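Local coordinates for lovastatin nonaketide synthase, polyketide synthase component (Aspergillus terreus, PDB 7CPX), which builds the nonaketide dihydromonacolin L from malonyl-CoA as a homodimeric iterative polyketide synthase, working with the partner protein LovC on the route to lovastatin, at residues 44-56 with 946-958. The protein carries 2 engineered substitutions. Residues are numbered along the deposited sequence; the frame is centred on the assembly and turned at random.
Sequences IPKERFDVDTFYH and HLRGPKPHLLLGK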
ATOM      1  N   ILE A  44     -19.196  19.193   8.164  1.00 84.25           N
ATOM      2  CA  ILE A  44     -19.377  18.369   6.972  1.00 84.25           C
ATOM      3  C   ILE A  44     -19.802  16.975   7.420  1.00 84.25           C
ATOM      4  O   ILE A  44     -19.003  16.262   8.045  1.00 84.25           O
ATOM      5  CB  ILE A  44     -18.099  18.302   6.123  1.00 84.25           C
ATOM      6  CG1 ILE A  44     -17.549  19.703   5.840  1.00 84.25           C
ATOM      7  CG2 ILE A  44     -18.385  17.585   4.821  1.00 84.25           C
ATOM      8  CD1 ILE A  44     -18.538  20.639   5.202  1.00 84.25           C
ATOM      9  N   PRO A  45     -21.029  16.539   7.133  1.00 84.68           N
ATOM     10  CA  PRO A  45     -21.459  15.220   7.607  1.00 84.68           C
ATOM     11  C   PRO A  45     -20.560  14.117   7.072  1.00 84.68           C
ATOM     12  O   PRO A  45     -20.099  14.161   5.930  1.00 84.68           O
ATOM     13  CB  PRO A  45     -22.888  15.094   7.067  1.00 84.68           C
ATOM     14  CG  PRO A  45     -23.331  16.487   6.813  1.00 84.68           C
ATOM     15  CD  PRO A  45     -22.104  17.234   6.406  1.00 84.68           C
ATOM     16  N   LYS A  46     -20.314  13.115   7.919  1.00 89.05           N
ATOM     17  CA  LYS A  46     -19.501  11.982   7.496  1.00 89.05           C
ATOM     18  C   LYS A  46     -20.148  11.246   6.333  1.00 89.05           C
ATOM     19  O   LYS A  46     -19.459  10.561   5.570  1.00 89.05           O
ATOM     20  CB  LYS A  46     -19.278  11.032   8.672  1.00 89.05           C
ATOM     21  CG  LYS A  46     -18.662  11.696   9.893  1.00 89.05           C
ATOM     22  CD  LYS A  46     -18.631  10.752  11.082  1.00 89.05           C
ATOM     23  CE  LYS A  46     -18.176  11.465  12.345  1.00 89.05           C
ATOM     24  NZ  LYS A  46     -18.218  10.576  13.539  1.00 89.05           N
ATOM     25  N   GLU A  47     -21.467  11.376   6.181  1.00 89.59           N
ATOM     26  CA  GLU A  47     -22.144  10.761   5.047  1.00 89.59           C
ATOM     27  C   GLU A  47     -21.638  11.329   3.729  1.00 89.59           C
ATOM     28  O   GLU A  47     -21.660  10.639   2.704  1.00 89.59           O
ATOM     29  CB  GLU A  47     -23.654  10.963   5.167  1.00 89.59           C
ATOM     30  CG  GLU A  47     -24.250  10.410   6.450  1.00 89.59           C
ATOM     31  CD  GLU A  47     -25.736  10.687   6.571  1.00 89.59           C
ATOM     32  OE1 GLU A  47     -26.298  11.326   5.659  1.00 89.59           O
ATOM     33  OE2 GLU A  47     -26.340  10.265   7.579  1.00 89.59           O
ATOM     34  N   ARG A  48     -21.181  12.581   3.736  1.00 85.40           N
ATOM     35  CA  ARG A  48     -20.629  13.211   2.542  1.00 85.40           C
ATOM     36  C   ARG A  48     -19.131  12.943   2.443  1.00 85.40           C
ATOM     37  O   ARG A  48     -18.665  12.304   1.495  1.00 85.40           O
ATOM     38  CB  ARG A  48     -20.905  14.719   2.575  1.00 85.40           C
ATOM     39  CG  ARG A  48     -22.259  15.092   3.159  1.00 85.40           C
ATOM     40  CD  ARG A  48     -23.390  14.465   2.372  1.00 85.40           C
ATOM     41  NE  ARG A  48     -23.388  14.946   0.998  1.00 85.40           N
ATOM     42  CZ  ARG A  48     -23.960  16.074   0.604  1.00 85.40           C
ATOM     43  NH1 ARG A  48     -24.625  16.845   1.448  1.00 85.40           N
ATOM     44  NH2 ARG A  48     -23.857  16.442  -0.668  1.00 85.40           N
ATOM     45  N   PHE A  49     -18.372  13.423   3.425  1.00 83.96           N
ATOM     46  CA  PHE A  49     -16.980  13.039   3.605  1.00 83.96           C
ATOM     47  C   PHE A  49     -16.504  13.561   4.951  1.00 83.96           C
ATOM     48  O   PHE A  49     -16.787  14.707   5.313  1.00 83.96           O
ATOM     49  CB  PHE A  49     -16.098  13.562   2.465  1.00 83.96           C
ATOM     50  CG  PHE A  49     -15.799  15.030   2.540  1.00 83.96           C
ATOM     51  CD1 PHE A  49     -14.723  15.494   3.277  1.00 83.96           C
ATOM     52  CD2 PHE A  49     -16.575  15.943   1.857  1.00 83.96           C
ATOM     53  CE1 PHE A  49     -14.441  16.840   3.344  1.00 83.96           C
ATOM     54  CE2 PHE A  49     -16.296  17.291   1.918  1.00 83.96           C
ATOM     55  CZ  PHE A  49     -15.228  17.743   2.663  1.00 83.96           C
ATOM     56  N   ASP A  50     -15.789  12.730   5.704  1.00 87.07           N
ATOM     57  CA  ASP A  50     -15.360  13.121   7.038  1.00 87.07           C
ATOM     58  C   ASP A  50     -14.291  14.198   6.937  1.00 87.07           C
ATOM     59  O   ASP A  50     -13.102  13.896   6.805  1.00 87.07           O
ATOM     60  CB  ASP A  50     -14.839  11.914   7.814  1.00 87.07           C
ATOM     61  CG  ASP A  50     -14.604  12.219   9.278  1.00 87.07           C
ATOM     62  OD1 ASP A  50     -14.869  13.366   9.696  1.00 87.07           O
ATOM     63  OD2 ASP A  50     -14.155  11.314  10.012  1.00 87.07           O
ATOM     64  N   VAL A  51     -14.711  15.464   6.995  1.00 86.23           N
ATOM     65  CA  VAL A  51     -13.762  16.562   6.849  1.00 86.23           C
ATOM     66  C   VAL A  51     -12.731  16.528   7.965  1.00 86.23           C
ATOM     67  O   VAL A  51     -11.602  17.006   7.794  1.00 86.23           O
ATOM     68  CB  VAL A  51     -14.509  17.907   6.810  1.00 86.23           C
ATOM     69  CG1 VAL A  51     -15.190  18.181   8.141  1.00 86.23           C
ATOM     70  CG2 VAL A  51     -13.552  19.026   6.451  1.00 86.23           C
ATOM     71  N   ASP A  52     -13.095  15.975   9.124  1.00 87.95           N
ATOM     72  CA  ASP A  52     -12.117  15.814  10.193  1.00 87.95           C
ATOM     73  C   ASP A  52     -10.931  14.984   9.726  1.00 87.95           C
ATOM     74  O   ASP A  52      -9.812  15.167  10.218  1.00 87.95           O
ATOM     75  CB  ASP A  52     -12.772  15.171  11.414  1.00 87.95           C
ATOM     76  CG  ASP A  52     -13.918  15.994  11.962  1.00 87.95           C
ATOM     77  OD1 ASP A  52     -14.973  16.065  11.296  1.00 87.95           O
ATOM     78  OD2 ASP A  52     -13.767  16.571  13.059  1.00 87.95           O
ATOM     79  N   THR A  53     -11.154  14.069   8.781  1.00 86.24           N
ATOM     80  CA  THR A  53     -10.049  13.353   8.159  1.00 86.24           C
ATOM     81  C   THR A  53      -9.221  14.249   7.250  1.00 86.24           C
ATOM     82  O   THR A  53      -8.139  13.838   6.819  1.00 86.24           O
ATOM     83  CB  THR A  53     -10.568  12.156   7.362  1.00 86.24           C
ATOM     84  OG1 THR A  53     -11.503  12.604   6.373  1.00 86.24           O
ATOM     85  CG2 THR A  53     -11.248  11.163   8.283  1.00 86.24           C
ATOM     86  N   PHE A  54      -9.705  15.456   6.950  1.00 84.54           N
ATOM     87  CA  PHE A  54      -8.982  16.413   6.130  1.00 84.54           C
ATOM     88  C   PHE A  54      -8.814  17.765   6.807  1.00 84.54           C
ATOM     89  O   PHE A  54      -8.180  18.652   6.228  1.00 84.54           O
ATOM     90  CB  PHE A  54      -9.697  16.616   4.785  1.00 84.54           C
ATOM     91  CG  PHE A  54      -9.761  15.379   3.940  1.00 84.54           C
ATOM     92  CD1 PHE A  54     -10.647  14.364   4.244  1.00 84.54           C
ATOM     93  CD2 PHE A  54      -8.940  15.234   2.839  1.00 84.54           C
ATOM     94  CE1 PHE A  54     -10.708  13.223   3.473  1.00 84.54           C
ATOM     95  CE2 PHE A  54      -8.994  14.095   2.063  1.00 84.54           C
ATOM     96  CZ  PHE A  54      -9.879  13.085   2.383  1.00 84.54           C
ATOM     97  N   TYR A  55      -9.364  17.950   8.003  1.00 85.18           N
ATOM     98  CA  TYR A  55      -9.294  19.240   8.671  1.00 85.18           C
ATOM     99  C   TYR A  55      -7.908  19.486   9.249  1.00 85.18           C
ATOM    100  O   TYR A  55      -7.251  18.568   9.746  1.00 85.18           O
ATOM    101  CB  TYR A  55     -10.335  19.326   9.785  1.00 85.18           C
ATOM    102  CG  TYR A  55     -10.134  20.515  10.694  1.00 85.18           C
ATOM    103  CD1 TYR A  55     -10.428  21.799  10.262  1.00 85.18           C
ATOM    104  CD2 TYR A  55      -9.643  20.356  11.981  1.00 85.18           C
ATOM    105  CE1 TYR A  55     -10.242  22.889  11.085  1.00 85.18           C
ATOM    106  CE2 TYR A  55      -9.456  21.442  12.812  1.00 85.18           C
ATOM    107  CZ  TYR A  55      -9.757  22.706  12.359  1.00 85.18           C
ATOM    108  OH  TYR A  55      -9.573  23.796  13.181  1.00 85.18           O
ATOM    109  N   HIS A  56      -7.470  20.744   9.180  1.00 86.49           N
ATOM    110  CA  HIS A  56      -6.242  21.177   9.823  1.00 86.49           C
ATOM    111  C   HIS A  56      -6.350  22.673  10.048  1.00 86.49           C
ATOM    112  O   HIS A  56      -6.808  23.384   9.144  1.00 86.49           O
ATOM    113  CB  HIS A  56      -5.010  20.853   8.974  1.00 86.49           C
ATOM    114  CG  HIS A  56      -3.714  21.097   9.681  1.00 86.49           C
ATOM    115  ND1 HIS A  56      -3.004  22.269   9.547  1.00 86.49           N
ATOM    116  CD2 HIS A  56      -3.004  20.322  10.535  1.00 86.49           C
ATOM    117  CE1 HIS A  56      -1.911  22.208  10.287  1.00 86.49           C
ATOM    118  NE2 HIS A  56      -1.887  21.035  10.896  1.00 86.49           N
ATOM    119  N   HIS A 946     -11.257   6.881   1.545  1.00 81.56           N
ATOM    120  CA  HIS A 946     -10.621   8.176   1.331  1.00 81.56           C
ATOM    121  C   HIS A 946     -11.468   9.308   1.901  1.00 81.56           C
ATOM    122  O   HIS A 946     -10.986  10.106   2.713  1.00 81.56           O
ATOM    123  CB  HIS A 946     -10.380   8.380  -0.165  1.00 81.56           C
ATOM    124  CG  HIS A 946     -10.143   9.804  -0.553  1.00 81.56           C
ATOM    125  ND1 HIS A 946      -9.111  10.555  -0.034  1.00 81.56           N
ATOM    126  CD2 HIS A 946     -10.801  10.614  -1.416  1.00 81.56           C
ATOM    127  CE1 HIS A 946      -9.144  11.766  -0.559  1.00 81.56           C
ATOM    128  NE2 HIS A 946     -10.160  11.829  -1.399  1.00 81.56           N
ATOM    129  N   LEU A 947     -12.731   9.391   1.484  1.00 82.55           N
ATOM    130  CA  LEU A 947     -13.621  10.427   1.999  1.00 82.55           C
ATOM    131  C   LEU A 947     -13.803  10.286   3.503  1.00 82.55           C
ATOM    132  O   LEU A 947     -13.730  11.271   4.248  1.00 82.55           O
ATOM    133  CB  LEU A 947     -14.971  10.350   1.289  1.00 82.55           C
ATOM    134  CG  LEU A 947     -14.929  10.454  -0.234  1.00 82.55           C
ATOM    135  CD1 LEU A 947     -16.323  10.307  -0.806  1.00 82.55           C
ATOM    136  CD2 LEU A 947     -14.314  11.771  -0.666  1.00 82.55           C
ATOM    137  N   ARG A 948     -14.044   9.066   3.966  1.00 83.71           N
ATOM    138  CA  ARG A 948     -14.204   8.573   5.322  1.00 83.71           C
ATOM    139  C   ARG A 948     -12.835   8.141   5.843  1.00 83.71           C
ATOM    140  O   ARG A 948     -11.796   8.468   5.264  1.00 83.71           O
ATOM    141  CB  ARG A 948     -15.212   7.425   5.362  1.00 83.71           C
ATOM    142  CG  ARG A 948     -16.390   7.569   4.404  1.00 83.71           C
ATOM    143  CD  ARG A 948     -17.311   8.711   4.779  1.00 83.71           C
ATOM    144  NE  ARG A 948     -17.858   9.362   3.594  1.00 83.71           N
ATOM    145  CZ  ARG A 948     -18.703   8.792   2.748  1.00 83.71           C
ATOM    146  NH1 ARG A 948     -19.124   7.550   2.922  1.00 83.71           N
ATOM    147  NH2 ARG A 948     -19.132   9.482   1.695  1.00 83.71           N
ATOM    148  N   GLY A 949     -12.818   7.409   6.952  1.00 86.25           N
ATOM    149  CA  GLY A 949     -11.596   6.833   7.453  1.00 86.25           C
ATOM    150  C   GLY A 949     -11.104   7.496   8.720  1.00 86.25           C
ATOM    151  O   GLY A 949     -11.769   8.356   9.306  1.00 86.25           O
ATOM    152  N   PRO A 950      -9.917   7.103   9.168  1.00 85.54           N
ATOM    153  CA  PRO A 950      -9.377   7.637  10.419  1.00 85.54           C
ATOM    154  C   PRO A 950      -8.868   9.060  10.246  1.00 85.54           C
ATOM    155  O   PRO A 950      -8.724   9.577   9.137  1.00 85.54           O
ATOM    156  CB  PRO A 950      -8.235   6.672  10.742  1.00 85.54           C
ATOM    157  CG  PRO A 950      -7.761   6.220   9.405  1.00 85.54           C
ATOM    158  CD  PRO A 950      -8.983   6.164   8.523  1.00 85.54           C
ATOM    159  N   LYS A 951      -8.585   9.689  11.382  1.00 89.56           N
ATOM    160  CA  LYS A 951      -8.012  11.021  11.361  1.00 89.56           C
ATOM    161  C   LYS A 951      -6.640  10.971  10.692  1.00 89.56           C
ATOM    162  O   LYS A 951      -5.983   9.927  10.685  1.00 89.56           O
ATOM    163  CB  LYS A 951      -7.878  11.569  12.780  1.00 89.56           C
ATOM    164  CG  LYS A 951      -9.169  11.587  13.582  1.00 89.56           C
ATOM    165  CD  LYS A 951     -10.176  12.565  13.005  1.00 89.56           C
ATOM    166  CE  LYS A 951     -11.353  12.757  13.947  1.00 89.56           C
ATOM    167  NZ  LYS A 951     -12.053  11.478  14.244  1.00 89.56           N
ATOM    168  N   PRO A 952      -6.181  12.082  10.121  1.00 86.02           N
ATOM    169  CA  PRO A 952      -4.859  12.072   9.490  1.00 86.02           C
ATOM    170  C   PRO A 952      -3.765  12.073  10.539  1.00 86.02           C
ATOM    171  O   PRO A 952      -3.217  13.125  10.880  1.00 86.02           O
ATOM    172  CB  PRO A 952      -4.864  13.355   8.658  1.00 86.02           C
ATOM    173  CG  PRO A 952      -5.706  14.283   9.457  1.00 86.02           C
ATOM    174  CD  PRO A 952      -6.773  13.431  10.108  1.00 86.02           C
ATOM    175  N   HIS A 953      -3.449  10.890  11.059  1.00 85.12           N
ATOM    176  CA  HIS A 953      -2.567  10.796  12.212  1.00 85.12           C
ATOM    177  C   HIS A 953      -1.248  11.506  11.940  1.00 85.12           C
ATOM    178  O   HIS A 953      -0.646  11.356  10.873  1.00 85.12           O
ATOM    179  CB  HIS A 953      -2.310   9.333  12.562  1.00 85.12           C
ATOM    180  CG  HIS A 953      -1.555   9.145  13.840  1.00 85.12           C
ATOM    181  ND1 HIS A 953      -0.238   9.523  13.987  1.00 85.12           N
ATOM    182  CD2 HIS A 953      -1.933   8.625  15.031  1.00 85.12           C
ATOM    183  CE1 HIS A 953       0.162   9.245  15.214  1.00 85.12           C
ATOM    184  NE2 HIS A 953      -0.846   8.698  15.868  1.00 85.12           N
ATOM    185  N   LEU A 954      -0.805  12.287  12.920  1.00 86.80           N
ATOM    186  CA  LEU A 954       0.445  13.018  12.783  1.00 86.80           C
ATOM    187  C   LEU A 954       1.604  12.048  12.604  1.00 86.80           C
ATOM    188  O   LEU A 954       1.617  10.956  13.180  1.00 86.80           O
ATOM    189  CB  LEU A 954       0.673  13.900  14.010  1.00 86.80           C
ATOM    190  CG  LEU A 954       1.912  14.795  13.978  1.00 86.80           C
ATOM    191  CD1 LEU A 954       1.851  15.762  12.809  1.00 86.80           C
ATOM    192  CD2 LEU A 954       2.052  15.547  15.287  1.00 86.80           C
ATOM    193  N   LEU A 955       2.576  12.451  11.786  1.00 85.14           N
ATOM    194  CA  LEU A 955       3.745  11.637  11.473  1.00 85.14           C
ATOM    195  C   LEU A 955       3.390  10.499  10.524  1.00 85.14           C
ATOM    196  O   LEU A 955       4.279   9.802  10.026  1.00 85.14           O
ATOM    197  CB  LEU A 955       4.368  11.059  12.747  1.00 85.14           C
ATOM    198  CG  LEU A 955       4.501  11.981  13.959  1.00 85.14           C
ATOM    199  CD1 LEU A 955       5.137  11.232  15.112  1.00 85.14           C
ATOM    200  CD2 LEU A 955       5.305  13.216  13.617  1.00 85.14           C
ATOM    201  N   LEU A 956       2.101  10.314  10.248  1.00 81.29           N
ATOM    202  CA  LEU A 956       1.649   9.195   9.434  1.00 81.29           C
ATOM    203  C   LEU A 956       0.789   9.684   8.280  1.00 81.29           C
ATOM    204  O   LEU A 956       0.816   9.109   7.187  1.00 81.29           O
ATOM    205  CB  LEU A 956       0.863   8.200  10.287  1.00 81.29           C
ATOM    206  CG  LEU A 956       1.621   7.553  11.446  1.00 81.29           C
ATOM    207  CD1 LEU A 956       0.713   6.612  12.211  1.00 81.29           C
ATOM    208  CD2 LEU A 956       2.832   6.812  10.933  1.00 81.29           C
ATOM    209  N   GLY A 957       0.029  10.748   8.512  1.00 83.00           N
ATOM    210  CA  GLY A 957      -0.900  11.185   7.501  1.00 83.00           C
ATOM    211  C   GLY A 957      -2.122  10.281   7.470  1.00 83.00           C
ATOM    212  O   GLY A 957      -2.546   9.712   8.480  1.00 83.00           O
ATOM    213  N   LYS A 958      -2.689  10.152   6.277  1.00 82.15           N
ATOM    214  CA  LYS A 958      -3.891   9.361   6.082  1.00 82.15           C
ATOM    215  C   LYS A 958      -3.536   7.934   5.699  1.00 82.15           C
ATOM    216  O   LYS A 958      -2.651   7.699   4.872  1.00 82.15           O
ATOM    217  CB  LYS A 958      -4.775   9.981   5.002  1.00 82.15           C
ATOM    218  CG  LYS A 958      -5.053  11.450   5.215  1.00 82.15           C
ATOM    219  CD  LYS A 958      -6.232  11.915   4.391  1.00 82.15           C
ATOM    220  CE  LYS A 958      -6.337  13.423   4.406  1.00 82.15           C
ATOM    221  NZ  LYS A 958      -5.337  14.060   3.506  1.00 82.15           N
TER
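Phe49 and Leu947 bring the two backbones together, their CA atoms 4.5 Å apart, and Thr53 meets Lys951 at the same spacing, so both chains advance in one direction. Between these points Asp50 N makes a weak, bent bond to Leu947 O near the end of helix 941-947, which the chain leaves at Arg948. The Arg948 side chain folds back over the backbone of 46-48. Its NH2 gives a fairly straight bond (164°) to Arg48 O, 2.9 Å away; Arg48 O lies close to the guanidinium plane, while NH2 sits well above the plane of that carbonyl. Lys46 O and Glu47 O lie over one guanidinium face, and NH2 also forms a salt bridge with Glu939.

Thr53 sets its CG2 against Gly949 O and Pro950 O. Phe54 turns its edge to the His946 face in an offset T-shaped stack, planes at 83° and centroids 5.2 Å apart. Lys958 crosses one face of Phe54, its CE 3.8 Å from the ring centroid in a CH-pi contact; a turn at the chain's end (chi4 77°) carries NZ to a hydrogen bond with Gly63 O and a salt bridge to Glu145 of the second subunit.

The contact joins a ketosynthase loop between strands 42-43 and 69-70 to the chain running from helix 941-947 into the dehydratase domain. Pro214 of helix 214-222 packs against Phe49, Phe54 and Leu947; beyond, Lys958 begins strand 958-959.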